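Local coordinates for type III effector XopAI (Xanthomonas citri, PDB 6K93), which probably acts as a bacterial effector inside the host plant cell, having a mono-ADP-ribosyltransferase fold that appears to bind arginine-containing peptides, at residues 85-90 and 123-128; 169-174 and 201-206; 238-243 and 291-296; 245-250 and 286-291. One frame throughout, in Å; residues are numbered along the deposited sequence.

Interaction 1 (85-90 and 123-128); sequences SPLVEL and FKTALI
The hydroxyl OG1 of T125 gives its proton to the backbone carbonyl of V88, an OG1 to O distance of 2.7 Å, and takes a proton from a water at the same distance. This is the N-terminal segment 85-90, an extended loop without regular structure, laid against helix 117-128 of the helical part of the ADP-ribosyltransferase fold. The donor lies in the plane of the V88 carbonyl, on a lone pair, with a C=O...OG1 angle of 136°. The same water accepts a weak bond from V88 N, so the threonine holds V88 once directly and once through solvent. T125 can do this because its OG1 stands beside the backbone N (chi1 -65°) while CG2 takes the place anti to that N and faces L90.

L87, just before V88, and L90, two residues after it, both point to the helix. L87 and T125 run alongside each other with opposed directions, L87 CB being 3.5 Å from T125 OG1. Further out the two methyls of L87 part company, and CD2 crosses the K124 chain at CE, about at a right angle. L90 passes T125 in the same antiparallel manner, its CG 4.0 Å from T125 CG2, and then touches A126 through CD1; it also touches A194 and H195 of helix 194-209. V88 adds an apolar flank to the hydroxyl, its CG1 lying 3.5 Å from T125 OG1. The second methyl of L87, CD1, stops 3.8 Å from I128 CG2.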
loop_
_atom_site.group_PDB
_atom_site.type_symbol
_atom_site.label_atom_id
_atom_site.label_comp_id
_atom_site.label_asym_id
_atom_site.label_seq_id
_atom_site.Cartn_x
_atom_site.Cartn_y
_atom_site.Cartn_z
ATOM N N SER A 85 -19.468 -9.706 20.496
ATOM C CA SER A 85 -19.013 -8.938 19.343
ATOM C C SER A 85 -17.505 -8.769 19.476
ATOM O O SER A 85 -17.046 -7.773 20.044
ATOM C CB SER A 85 -19.761 -7.601 19.310
ATOM O OG SER A 85 -19.215 -6.748 18.325
ATOM N N PRO A 86 -16.715 -9.743 18.996
ATOM C CA PRO A 86 -15.273 -9.733 19.285
ATOM C C PRO A 86 -14.481 -8.763 18.435
ATOM O O PRO A 86 -13.346 -8.436 18.813
ATOM C CB PRO A 86 -14.852 -11.181 19.021
ATOM C CG PRO A 86 -15.864 -11.705 18.022
ATOM C CD PRO A 86 -17.162 -11.006 18.373
ATOM N N LEU A 87 -15.024 -8.273 17.324
ATOM C CA LEU A 87 -14.318 -7.280 16.524
ATOM C C LEU A 87 -14.725 -5.864 16.898
ATOM O O LEU A 87 -15.912 -5.570 17.069
ATOM C CB LEU A 87 -14.578 -7.519 15.036
ATOM C CG LEU A 87 -14.119 -8.840 14.475
ATOM C CD1 LEU A 87 -14.644 -8.974 13.050
ATOM C CD2 LEU A 87 -12.593 -8.960 14.535
ATOM N N VAL A 88 -13.735 -4.988 17.014
ATOM C CA VAL A 88 -14.024 -3.590 17.283
ATOM C C VAL A 88 -14.665 -2.977 16.045
ATOM O O VAL A 88 -14.236 -3.233 14.916
ATOM C CB VAL A 88 -12.731 -2.861 17.686
ATOM C CG1 VAL A 88 -11.753 -2.805 16.520
ATOM C CG2 VAL A 88 -13.051 -1.463 18.202
ATOM N N GLU A 89 -15.727 -2.193 16.240
ATOM C CA GLU A 89 -16.399 -1.542 15.118
ATOM C C GLU A 89 -15.469 -0.485 14.532
ATOM O O GLU A 89 -14.713 0.167 15.252
ATOM C CB GLU A 89 -17.742 -0.898 15.544
ATOM C CG GLU A 89 -18.629 -0.572 14.313
ATOM C CD GLU A 89 -19.988 0.033 14.658
ATOM O OE1 GLU A 89 -20.231 0.289 15.846
ATOM O OE2 GLU A 89 -20.802 0.256 13.732
ATOM N N LEU A 90 -15.476 -0.349 13.214
ATOM C CA LEU A 90 -14.699 0.719 12.600
ATOM C C LEU A 90 -15.352 2.069 12.817
ATOM O O LEU A 90 -16.573 2.193 12.873
ATOM C CB LEU A 90 -14.523 0.512 11.093
ATOM C CG LEU A 90 -13.837 -0.747 10.656
ATOM C CD1 LEU A 90 -13.909 -0.813 9.131
ATOM C CD2 LEU A 90 -12.390 -0.785 11.141
ATOM N N PHE A 123 -7.561 -2.481 11.734
ATOM C CA PHE A 123 -7.215 -3.150 10.486
ATOM C C PHE A 123 -7.685 -4.613 10.505
ATOM O O PHE A 123 -8.220 -5.127 9.513
ATOM C CB PHE A 123 -5.701 -3.042 10.243
ATOM C CG PHE A 123 -5.192 -3.965 9.181
ATOM C CD1 PHE A 123 -5.744 -3.943 7.913
ATOM C CD2 PHE A 123 -4.168 -4.861 9.444
ATOM C CE1 PHE A 123 -5.313 -4.807 6.937
ATOM C CE2 PHE A 123 -3.726 -5.726 8.465
ATOM C CZ PHE A 123 -4.291 -5.709 7.211
ATOM N N LYS A 124 -7.556 -5.286 11.642
ATOM C CA LYS A 124 -8.099 -6.639 11.770
ATOM C C LYS A 124 -9.588 -6.661 11.427
ATOM O O LYS A 124 -10.044 -7.504 10.647
ATOM C CB LYS A 124 -7.862 -7.184 13.188
ATOM C CG LYS A 124 -8.506 -8.536 13.433
ATOM C CD LYS A 124 -8.251 -9.058 14.816
ATOM C CE LYS A 124 -8.850 -10.440 14.946
ATOM N NZ LYS A 124 -8.587 -11.037 16.277
ATOM N N THR A 125 -10.364 -5.732 12.001
ATOM C CA THR A 125 -11.781 -5.682 11.661
ATOM C C THR A 125 -11.982 -5.413 10.179
ATOM O O THR A 125 -12.805 -6.066 9.529
ATOM C CB THR A 125 -12.490 -4.617 12.472
ATOM O OG1 THR A 125 -12.448 -5.001 13.832
ATOM C CG2 THR A 125 -13.953 -4.470 12.024
ATOM N N ALA A 126 -11.233 -4.464 9.620
ATOM C CA ALA A 126 -11.403 -4.130 8.211
ATOM C C ALA A 126 -11.167 -5.338 7.326
ATOM O O ALA A 126 -11.923 -5.580 6.379
ATOM C CB ALA A 126 -10.463 -2.991 7.818
ATOM N N LEU A 127 -10.100 -6.087 7.591
ATOM C CA LEU A 127 -9.802 -7.232 6.748
ATOM C C LEU A 127 -10.865 -8.314 6.900
ATOM O O LEU A 127 -11.367 -8.840 5.904
ATOM C CB LEU A 127 -8.416 -7.782 7.065
ATOM C CG LEU A 127 -7.912 -8.805 6.038
ATOM C CD1 LEU A 127 -6.401 -8.715 5.858
ATOM C CD2 LEU A 127 -8.312 -10.225 6.465
ATOM N N ILE A 128 -11.237 -8.644 8.139
ATOM C CA ILE A 128 -12.160 -9.751 8.343
ATOM C C ILE A 128 -13.550 -9.425 7.802
ATOM O O ILE A 128 -14.246 -10.324 7.304
ATOM C CB ILE A 128 -12.159 -10.144 9.833
ATOM C CG1 ILE A 128 -10.810 -10.770 10.171
ATOM C CG2 ILE A 128 -13.326 -11.086 10.141
ATOM C CD1 ILE A 128 -10.569 -11.026 11.626
HETATM O O HOH W 1 -10.842 -6.119 15.707
#

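Interaction 2 (169-174 and 201-206); sequences VALQAW and KCIISA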
loop_
_atom_site.group_PDB
_atom_site.type_symbol
_atom_site.label_atom_id
_atom_site.label_comp_id
_atom_site.label_asym_id
_atom_site.label_seq_id
_atom_site.Cartn_x
_atom_site.Cartn_y
_atom_site.Cartn_z
ATOM N N VAL A 169 1.186 -8.338 8.223
ATOM C CA VAL A 169 -0.024 -8.899 7.621
ATOM C C VAL A 169 -0.602 -7.943 6.580
ATOM O O VAL A 169 -1.073 -8.364 5.523
ATOM C CB VAL A 169 -1.058 -9.248 8.711
ATOM C CG1 VAL A 169 -2.408 -9.592 8.091
ATOM C CG2 VAL A 169 -0.570 -10.396 9.570
ATOM N N ALA A 170 -0.539 -6.642 6.845
ATOM C CA ALA A 170 -1.016 -5.662 5.878
ATOM C C ALA A 170 -0.259 -5.754 4.559
ATOM O O ALA A 170 -0.855 -5.571 3.491
ATOM C CB ALA A 170 -0.917 -4.240 6.471
ATOM N N LEU A 171 1.055 -5.998 4.608
ATOM C CA LEU A 171 1.818 -6.160 3.375
ATOM C C LEU A 171 1.376 -7.402 2.627
ATOM O O LEU A 171 1.199 -7.362 1.412
ATOM C CB LEU A 171 3.321 -6.196 3.661
ATOM C CG LEU A 171 3.959 -4.938 4.252
ATOM C CD1 LEU A 171 5.465 -5.188 4.459
ATOM C CD2 LEU A 171 3.712 -3.741 3.364
ATOM N N GLN A 172 1.149 -8.505 3.335
ATOM C CA GLN A 172 0.615 -9.676 2.657
ATOM C C GLN A 172 -0.761 -9.383 2.070
ATOM O O GLN A 172 -1.044 -9.741 0.921
ATOM C CB GLN A 172 0.564 -10.882 3.600
ATOM C CG GLN A 172 0.084 -12.145 2.876
ATOM C CD GLN A 172 0.081 -13.375 3.759
ATOM O OE1 GLN A 172 0.759 -13.429 4.769
ATOM N NE2 GLN A 172 -0.684 -14.382 3.352
ATOM N N ALA A 173 -1.622 -8.700 2.833
ATOM C CA ALA A 173 -2.965 -8.389 2.347
ATOM C C ALA A 173 -2.909 -7.498 1.116
ATOM O O ALA A 173 -3.743 -7.624 0.210
ATOM C CB ALA A 173 -3.784 -7.710 3.457
ATOM N N TRP A 174 -1.936 -6.581 1.073
ATOM C CA TRP A 174 -1.769 -5.735 -0.095
ATOM C C TRP A 174 -1.587 -6.572 -1.357
ATOM O O TRP A 174 -2.054 -6.191 -2.432
ATOM C CB TRP A 174 -0.587 -4.791 0.099
ATOM C CG TRP A 174 -0.170 -4.183 -1.190
ATOM C CD1 TRP A 174 0.844 -4.635 -2.019
ATOM C CD2 TRP A 174 -0.793 -3.114 -1.891
ATOM N NE1 TRP A 174 0.899 -3.877 -3.154
ATOM C CE2 TRP A 174 -0.101 -2.941 -3.100
ATOM C CE3 TRP A 174 -1.860 -2.272 -1.601
ATOM C CZ2 TRP A 174 -0.438 -1.966 -4.003
ATOM C CZ3 TRP A 174 -2.194 -1.296 -2.501
ATOM C CH2 TRP A 174 -1.491 -1.131 -3.685
ATOM N N LYS A 201 -3.276 2.661 7.146
ATOM C CA LYS A 201 -2.405 2.964 8.275
ATOM C C LYS A 201 -1.405 1.847 8.512
ATOM O O LYS A 201 -0.240 2.103 8.814
ATOM C CB LYS A 201 -3.248 3.212 9.528
ATOM C CG LYS A 201 -4.145 4.417 9.385
ATOM C CD LYS A 201 -5.076 4.576 10.562
ATOM C CE LYS A 201 -6.047 5.700 10.291
ATOM N NZ LYS A 201 -7.192 5.691 11.262
ATOM N N CYS A 202 -1.838 0.608 8.404
ATOM C CA CYS A 202 -0.939 -0.506 8.671
ATOM C C CYS A 202 0.030 -0.761 7.522
ATOM O O CYS A 202 1.186 -1.117 7.774
ATOM C CB CYS A 202 -1.751 -1.747 9.012
ATOM S SG CYS A 202 -2.460 -1.616 10.678
ATOM N N ILE A 203 -0.376 -0.543 6.275
ATOM C CA ILE A 203 0.581 -0.682 5.180
ATOM C C ILE A 203 1.646 0.399 5.270
ATOM O O ILE A 203 2.837 0.131 5.129
ATOM C CB ILE A 203 -0.127 -0.639 3.815
ATOM C CG1 ILE A 203 -1.103 -1.799 3.645
ATOM C CG2 ILE A 203 0.915 -0.645 2.694
ATOM C CD1 ILE A 203 -1.980 -1.677 2.395
ATOM N N ILE A 204 1.240 1.647 5.506
ATOM C CA ILE A 204 2.205 2.738 5.601
ATOM C C ILE A 204 3.163 2.486 6.750
ATOM O O ILE A 204 4.370 2.678 6.616
ATOM C CB ILE A 204 1.492 4.094 5.751
ATOM C CG1 ILE A 204 0.678 4.380 4.491
ATOM C CG2 ILE A 204 2.493 5.210 5.992
ATOM C CD1 ILE A 204 -0.247 5.581 4.623
ATOM N N SER A 205 2.632 2.069 7.896
ATOM C CA SER A 205 3.458 1.741 9.049
ATOM C C SER A 205 4.463 0.661 8.707
ATOM O O SER A 205 5.638 0.766 9.070
ATOM C CB SER A 205 2.541 1.304 10.195
ATOM O OG SER A 205 3.282 1.119 11.374
ATOM N N ALA A 206 4.017 -0.392 8.019
ATOM C CA ALA A 206 4.922 -1.468 7.638
ATOM C C ALA A 206 6.039 -0.947 6.748
ATOM O O ALA A 206 7.211 -1.301 6.920
ATOM C CB ALA A 206 4.162 -2.568 6.921
#
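A170 turns its methyl squarely onto helix 194-209, where CB lies 3.7 Å from both C202 CB and I203 CG1. The contact is a steep helix-helix crossing in the helical part of the ADP-ribosyltransferase fold: the axes of 169-174 and 201-206 come within 8.5 Å at a signed angle of -110°, and the packing between them is wholly apolar. A small alanine at the point of nearest backbone approach, opposite I203, is consistent with so close a pass.

I203 contributes most of the second helix's surface to the contact. With CG1 beside its backbone N (chi1 -63°), the CG1-CD1 arm runs across the A170 methyl and on to W174, which it meets at about a right angle. There CD1 lies 4.0 Å from W174 CE3, coming in obliquely to the indole. The other branch, CG2, touches L171 CD2 more loosely. W174 keeps its polar edge occupied as well, NE1 being hydrogen-bonded to E285.

L171 and A206 make the second centre of packing. The fork of the leucine straddles the alanine methyl, so that CG, CD1 and CD2 all touch the one carbon. F123 of helix 117-128 covers A170 and C202 from another side, which buries this corner among three helices. At the fork the approach is tightest at the branch point, L171 CG to A206 CB at 3.6 Å.

Interaction 3 (238-243 and 291-296); sequences RSITTD and GTRFQV
The guanidinium of R293 has I240 CG2 over one face, 3.8 Å above its plane and toward the rim, while T242 OG1 approaches obliquely. R293 NH1 and T242 OG1 share a water, and NE is hydrogen-bonded to O of A316, the last residue of the chain. The bend at chi3 (52°) folds the arginine back over I240 on the face it shares with T242 and Q295. On the opposite face the F294 ring meets D243 OD2 obliquely, with the carboxylate and ring planes 61° apart, and stands edge-to-face to F288.

Strands 240-242 and 293-301 run antiparallel, the first at the edge of the five-stranded sheet. T241 and F294 form the hydrogen-bonded pair: T241 N to F294 O is 2.8 Å. Two bonds, R238 N to V296 O and V296 N to S239 O, extend the pairing past one end. Past the other, D243 O takes the N-H of G291 nearly head-on at 2.7 Å, and D243 N bonds to T292 O. Backbone polarity thus does most of the joining, whereas the arginine's charge is probably balanced in part by the C-terminal carboxylate, through O of A316, with a water at NH1.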
loop_
_atom_site.group_PDB
_atom_site.type_symbol
_atom_site.label_atom_id
_atom_site.label_comp_id
_atom_site.label_asym_id
_atom_site.label_seq_id
_atom_site.Cartn_x
_atom_site.Cartn_y
_atom_site.Cartn_z
ATOM N N ARG A 238 9.655 17.665 -15.350
ATOM C CA ARG A 238 10.460 18.634 -14.611
ATOM C C ARG A 238 9.823 19.056 -13.293
ATOM O O ARG A 238 10.375 19.911 -12.588
ATOM C CB ARG A 238 10.773 19.874 -15.460
ATOM C CG ARG A 238 11.842 19.639 -16.536
ATOM C CD ARG A 238 11.955 20.808 -17.529
ATOM N NE ARG A 238 10.751 20.901 -18.360
ATOM C CZ ARG A 238 10.531 20.167 -19.448
ATOM N NH1 ARG A 238 11.443 19.293 -19.866
ATOM N NH2 ARG A 238 9.403 20.314 -20.126
ATOM N N SER A 239 8.693 18.467 -12.917
ATOM C CA SER A 239 8.026 18.751 -11.658
ATOM C C SER A 239 8.083 17.537 -10.743
ATOM O O SER A 239 8.259 16.398 -11.185
ATOM C CB SER A 239 6.562 19.138 -11.882
ATOM O OG SER A 239 6.486 20.398 -12.532
ATOM N N ILE A 240 7.914 17.812 -9.457
ATOM C CA ILE A 240 7.886 16.794 -8.411
ATOM C C ILE A 240 6.445 16.356 -8.200
ATOM O O ILE A 240 5.549 17.186 -7.969
ATOM C CB ILE A 240 8.487 17.326 -7.093
ATOM C CG1 ILE A 240 9.948 17.690 -7.324
ATOM C CG2 ILE A 240 8.323 16.280 -5.991
ATOM C CD1 ILE A 240 10.563 18.471 -6.191
ATOM N N THR A 241 6.222 15.047 -8.268
ATOM C CA THR A 241 4.956 14.430 -7.916
ATOM C C THR A 241 5.046 13.939 -6.485
ATOM O O THR A 241 5.914 13.127 -6.154
ATOM C CB THR A 241 4.652 13.266 -8.862
ATOM O OG1 THR A 241 4.385 13.765 -10.169
ATOM C CG2 THR A 241 3.468 12.420 -8.343
ATOM N N THR A 242 4.143 14.427 -5.638
ATOM C CA THR A 242 3.929 13.842 -4.320
ATOM C C THR A 242 2.789 12.847 -4.484
ATOM O O THR A 242 1.631 13.232 -4.622
ATOM C CB THR A 242 3.612 14.909 -3.280
ATOM O OG1 THR A 242 4.736 15.794 -3.135
ATOM C CG2 THR A 242 3.336 14.251 -1.933
ATOM N N ASP A 243 3.130 11.570 -4.551
ATOM C CA ASP A 243 2.176 10.523 -4.871
ATOM C C ASP A 243 1.280 10.261 -3.666
ATOM O O ASP A 243 1.771 10.076 -2.548
ATOM C CB ASP A 243 2.930 9.251 -5.282
ATOM C CG ASP A 243 2.065 8.285 -6.092
ATOM O OD1 ASP A 243 0.824 8.405 -6.068
ATOM O OD2 ASP A 243 2.657 7.435 -6.767
ATOM N N GLY A 291 2.740 9.742 -0.025
ATOM C CA GLY A 291 3.718 10.659 0.490
ATOM C C GLY A 291 5.074 10.571 -0.174
ATOM O O GLY A 291 5.891 11.489 -0.007
ATOM N N THR A 292 5.334 9.496 -0.912
ATOM C CA THR A 292 6.565 9.379 -1.674
ATOM C C THR A 292 6.632 10.500 -2.699
ATOM O O THR A 292 5.622 10.863 -3.315
ATOM C CB THR A 292 6.616 8.014 -2.356
ATOM O OG1 THR A 292 6.617 6.983 -1.358
ATOM C CG2 THR A 292 7.885 7.878 -3.184
ATOM N N ARG A 293 7.826 11.064 -2.852
ATOM C CA ARG A 293 8.080 12.148 -3.789
ATOM C C ARG A 293 8.945 11.653 -4.930
ATOM O O ARG A 293 9.961 10.978 -4.710
ATOM C CB ARG A 293 8.761 13.330 -3.077
ATOM C CG ARG A 293 7.814 14.024 -2.125
ATOM C CD ARG A 293 8.516 14.685 -0.967
ATOM N NE ARG A 293 9.604 15.564 -1.386
ATOM C CZ ARG A 293 9.455 16.761 -1.953
ATOM N NH1 ARG A 293 8.239 17.258 -2.200
ATOM N NH2 ARG A 293 10.528 17.455 -2.270
ATOM N N PHE A 294 8.543 11.989 -6.150
ATOM C CA PHE A 294 9.298 11.619 -7.342
ATOM C C PHE A 294 9.577 12.852 -8.181
ATOM O O PHE A 294 8.650 13.596 -8.519
ATOM C CB PHE A 294 8.528 10.614 -8.222
ATOM C CG PHE A 294 8.299 9.267 -7.598
ATOM C CD1 PHE A 294 9.277 8.292 -7.619
ATOM C CD2 PHE A 294 7.054 8.955 -7.075
ATOM C CE1 PHE A 294 9.028 7.037 -7.085
ATOM C CE2 PHE A 294 6.804 7.713 -6.530
ATOM C CZ PHE A 294 7.804 6.762 -6.549
ATOM N N GLN A 295 10.837 13.038 -8.562
ATOM C CA GLN A 295 11.175 13.997 -9.600
ATOM C C GLN A 295 10.865 13.373 -10.959
ATOM O O GLN A 295 11.478 12.370 -11.346
ATOM C CB GLN A 295 12.653 14.365 -9.512
ATOM C CG GLN A 295 13.120 15.256 -10.629
ATOM C CD GLN A 295 12.539 16.656 -10.513
ATOM O OE1 GLN A 295 12.594 17.278 -9.447
ATOM N NE2 GLN A 295 11.950 17.144 -11.602
ATOM N N VAL A 296 9.912 13.949 -11.688
ATOM C CA VAL A 296 9.569 13.439 -13.013
ATOM C C VAL A 296 10.532 14.042 -14.021
ATOM O O VAL A 296 10.567 15.262 -14.197
ATOM C CB VAL A 296 8.114 13.745 -13.389
ATOM C CG1 VAL A 296 7.812 13.219 -14.787
ATOM C CG2 VAL A 296 7.177 13.090 -12.394
HETATM O O HOH W 2 5.538 16.842 -0.787
#

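Interaction 4 (245-250 and 286-291); sequences RFFAAS and VLFPPG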
loop_
_atom_site.group_PDB
_atom_site.type_symbol
_atom_site.label_atom_id
_atom_site.label_comp_id
_atom_site.label_asym_id
_atom_site.label_seq_id
_atom_site.Cartn_x
_atom_site.Cartn_y
_atom_site.Cartn_z
ATOM N N ARG A 245 -0.965 7.791 -3.852
ATOM C CA ARG A 245 -1.296 6.383 -3.999
ATOM C C ARG A 245 -0.262 5.490 -3.334
ATOM O O ARG A 245 0.890 5.884 -3.107
ATOM C CB ARG A 245 -1.419 6.004 -5.492
ATOM C CG ARG A 245 -2.450 6.867 -6.205
ATOM C CD ARG A 245 -3.128 6.114 -7.428
ATOM N NE ARG A 245 -2.130 5.576 -8.226
ATOM C CZ ARG A 245 -2.062 4.412 -8.898
ATOM N NH1 ARG A 245 -3.037 3.482 -9.017
ATOM N NH2 ARG A 245 -0.949 4.169 -9.511
ATOM N N PHE A 246 -0.694 4.264 -3.032
ATOM C CA PHE A 246 0.205 3.126 -2.868
ATOM C C PHE A 246 0.658 2.726 -4.262
ATOM O O PHE A 246 -0.094 2.132 -5.036
ATOM C CB PHE A 246 -0.482 1.976 -2.151
ATOM C CG PHE A 246 -0.797 2.296 -0.733
ATOM C CD1 PHE A 246 -1.950 2.963 -0.425
ATOM C CD2 PHE A 246 0.077 1.957 0.290
ATOM C CE1 PHE A 246 -2.248 3.301 0.886
ATOM C CE2 PHE A 246 -0.209 2.302 1.579
ATOM C CZ PHE A 246 -1.379 2.971 1.874
ATOM N N PHE A 247 1.890 3.066 -4.602
ATOM C CA PHE A 247 2.401 2.886 -5.953
ATOM C C PHE A 247 3.274 1.639 -6.008
ATOM O O PHE A 247 4.287 1.543 -5.300
ATOM C CB PHE A 247 3.225 4.093 -6.375
ATOM C CG PHE A 247 3.745 4.020 -7.787
ATOM C CD1 PHE A 247 2.866 3.964 -8.870
ATOM C CD2 PHE A 247 5.106 4.034 -8.025
ATOM C CE1 PHE A 247 3.366 3.918 -10.171
ATOM C CE2 PHE A 247 5.589 3.983 -9.319
ATOM C CZ PHE A 247 4.729 3.929 -10.384
ATOM N N ALA A 248 2.845 0.662 -6.783
ATOM C CA ALA A 248 3.551 -0.602 -6.892
ATOM C C ALA A 248 4.366 -0.684 -8.169
ATOM O O ALA A 248 4.015 -0.128 -9.214
ATOM C CB ALA A 248 2.582 -1.779 -6.848
ATOM N N ALA A 249 5.475 -1.395 -8.063
ATOM C CA ALA A 249 6.378 -1.623 -9.176
ATOM C C ALA A 249 7.026 -2.984 -9.023
ATOM O O ALA A 249 6.873 -3.655 -8.022
ATOM C CB ALA A 249 7.434 -0.514 -9.243
ATOM N N SER A 250 7.768 -3.392 -10.044
ATOM C CA SER A 250 8.483 -4.660 -10.059
ATOM C C SER A 250 9.973 -4.405 -10.281
ATOM O O SER A 250 10.354 -3.539 -11.072
ATOM C CB SER A 250 7.905 -5.561 -11.143
ATOM O OG SER A 250 8.650 -6.745 -11.301
ATOM N N VAL A 286 7.997 -4.006 -5.404
ATOM C CA VAL A 286 8.475 -2.879 -4.611
ATOM C C VAL A 286 7.293 -1.937 -4.436
ATOM O O VAL A 286 6.597 -1.643 -5.407
ATOM C CB VAL A 286 9.648 -2.144 -5.289
ATOM C CG1 VAL A 286 10.004 -0.864 -4.601
ATOM C CG2 VAL A 286 10.865 -3.097 -5.350
ATOM N N LEU A 287 7.036 -1.497 -3.206
ATOM C CA LEU A 287 5.840 -0.725 -2.893
ATOM C C LEU A 287 6.245 0.581 -2.246
ATOM O O LEU A 287 7.040 0.589 -1.297
ATOM C CB LEU A 287 4.911 -1.521 -1.992
ATOM C CG LEU A 287 3.578 -0.845 -1.742
ATOM C CD1 LEU A 287 2.780 -0.647 -3.005
ATOM C CD2 LEU A 287 2.779 -1.645 -0.738
ATOM N N PHE A 288 5.720 1.672 -2.780
ATOM C CA PHE A 288 5.932 3.005 -2.214
ATOM C C PHE A 288 4.668 3.497 -1.523
ATOM O O PHE A 288 3.565 3.329 -2.069
ATOM C CB PHE A 288 6.312 4.027 -3.296
ATOM C CG PHE A 288 7.526 3.683 -4.129
ATOM C CD1 PHE A 288 7.380 2.958 -5.285
ATOM C CD2 PHE A 288 8.770 4.180 -3.792
ATOM C CE1 PHE A 288 8.476 2.694 -6.095
ATOM C CE2 PHE A 288 9.859 3.907 -4.596
ATOM C CZ PHE A 288 9.703 3.177 -5.734
ATOM N N PRO A 289 4.785 4.131 -0.365
ATOM C CA PRO A 289 3.595 4.610 0.330
ATOM C C PRO A 289 3.135 5.954 -0.198
ATOM O O PRO A 289 3.936 6.716 -0.771
ATOM C CB PRO A 289 4.072 4.745 1.779
ATOM C CG PRO A 289 5.526 5.063 1.653
ATOM C CD PRO A 289 6.018 4.289 0.438
ATOM N N PRO A 290 1.865 6.305 0.016
ATOM C CA PRO A 290 1.460 7.706 -0.142
ATOM C C PRO A 290 2.444 8.603 0.582
ATOM O O PRO A 290 2.934 8.263 1.657
ATOM C CB PRO A 290 0.063 7.743 0.487
ATOM C CG PRO A 290 -0.454 6.313 0.308
ATOM C CD PRO A 290 0.760 5.462 0.532
ATOM N N GLY A 291 2.740 9.742 -0.025
ATOM C CA GLY A 291 3.718 10.659 0.490
ATOM C C GLY A 291 5.074 10.571 -0.174
ATOM O O GLY A 291 5.891 11.489 -0.007
HETATM O O HOH W 3 3.747 6.358 -3.795
#
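F246 packs on P290 with the flat of its ring. Its CB is 4.3 Å from L287 CD1, and CG, placed beside the backbone N (chi1 -67°), is already 3.7 Å from P290 CD. Along one side of the ring CD1 and CE1 meet P290 CG, CE1 at 3.6 Å; along the other CD2 and CE2 meet CD. The tip, CZ, again has CD as its nearest partner. The proline carbon therefore sits over the middle of the ring, 3.4 Å from the centroid and only 8° off the normal, a textbook CH-pi contact.

Beyond this the chains become an antiparallel strand pair. F247 and F288 form one hydrogen-bonded pair and A249 and V286 the next, with F288 N to F247 O at 2.9 Å. The rings of F247 and F288 project to the same side from neighbouring strands, F288 CD1 reaching the edge of the F247 ring at 3.7 Å from CD2. L287 is on the other face, where CD1 lies near the A248 methyl and 3.5 Å from F247 O. A water lies between R245 O and P289 O, 3.0 Å from R245 O.

Strand 285-288 is the middle of the small three-stranded sheet, between 247-250 and 272-273. The F246 ring pushes into helix 194-209, touching A200, I203 and I204, while F247 stacks edge-to-face on W264 of strand 262-268 and A249 leans on strand 218-224.

Interactions 1 and 2 lie in the helical part of the chain, 15 Å apart between centres, and F123 joins them by touching V169, A170 and C202; interaction 1 closes before 2 opens, and both precede 3 and 4. Interactions 3 and 4 belong to the two sheets, with centres 12 Å apart and G291 shared; strands 240-242 and 247-250, like 285-288 and 293-301, are consecutive, so 4 nests inside the loop closed by 3. F294 packs on F288 and F247 where the sheets meet. Interaction 2 meets interaction 4 where I203, I204 and W174 press on F246 and L287, so helices and sheets form one core. Interactions 1 and 3, centres 34 Å apart, lie on opposite sides of the chain's centre.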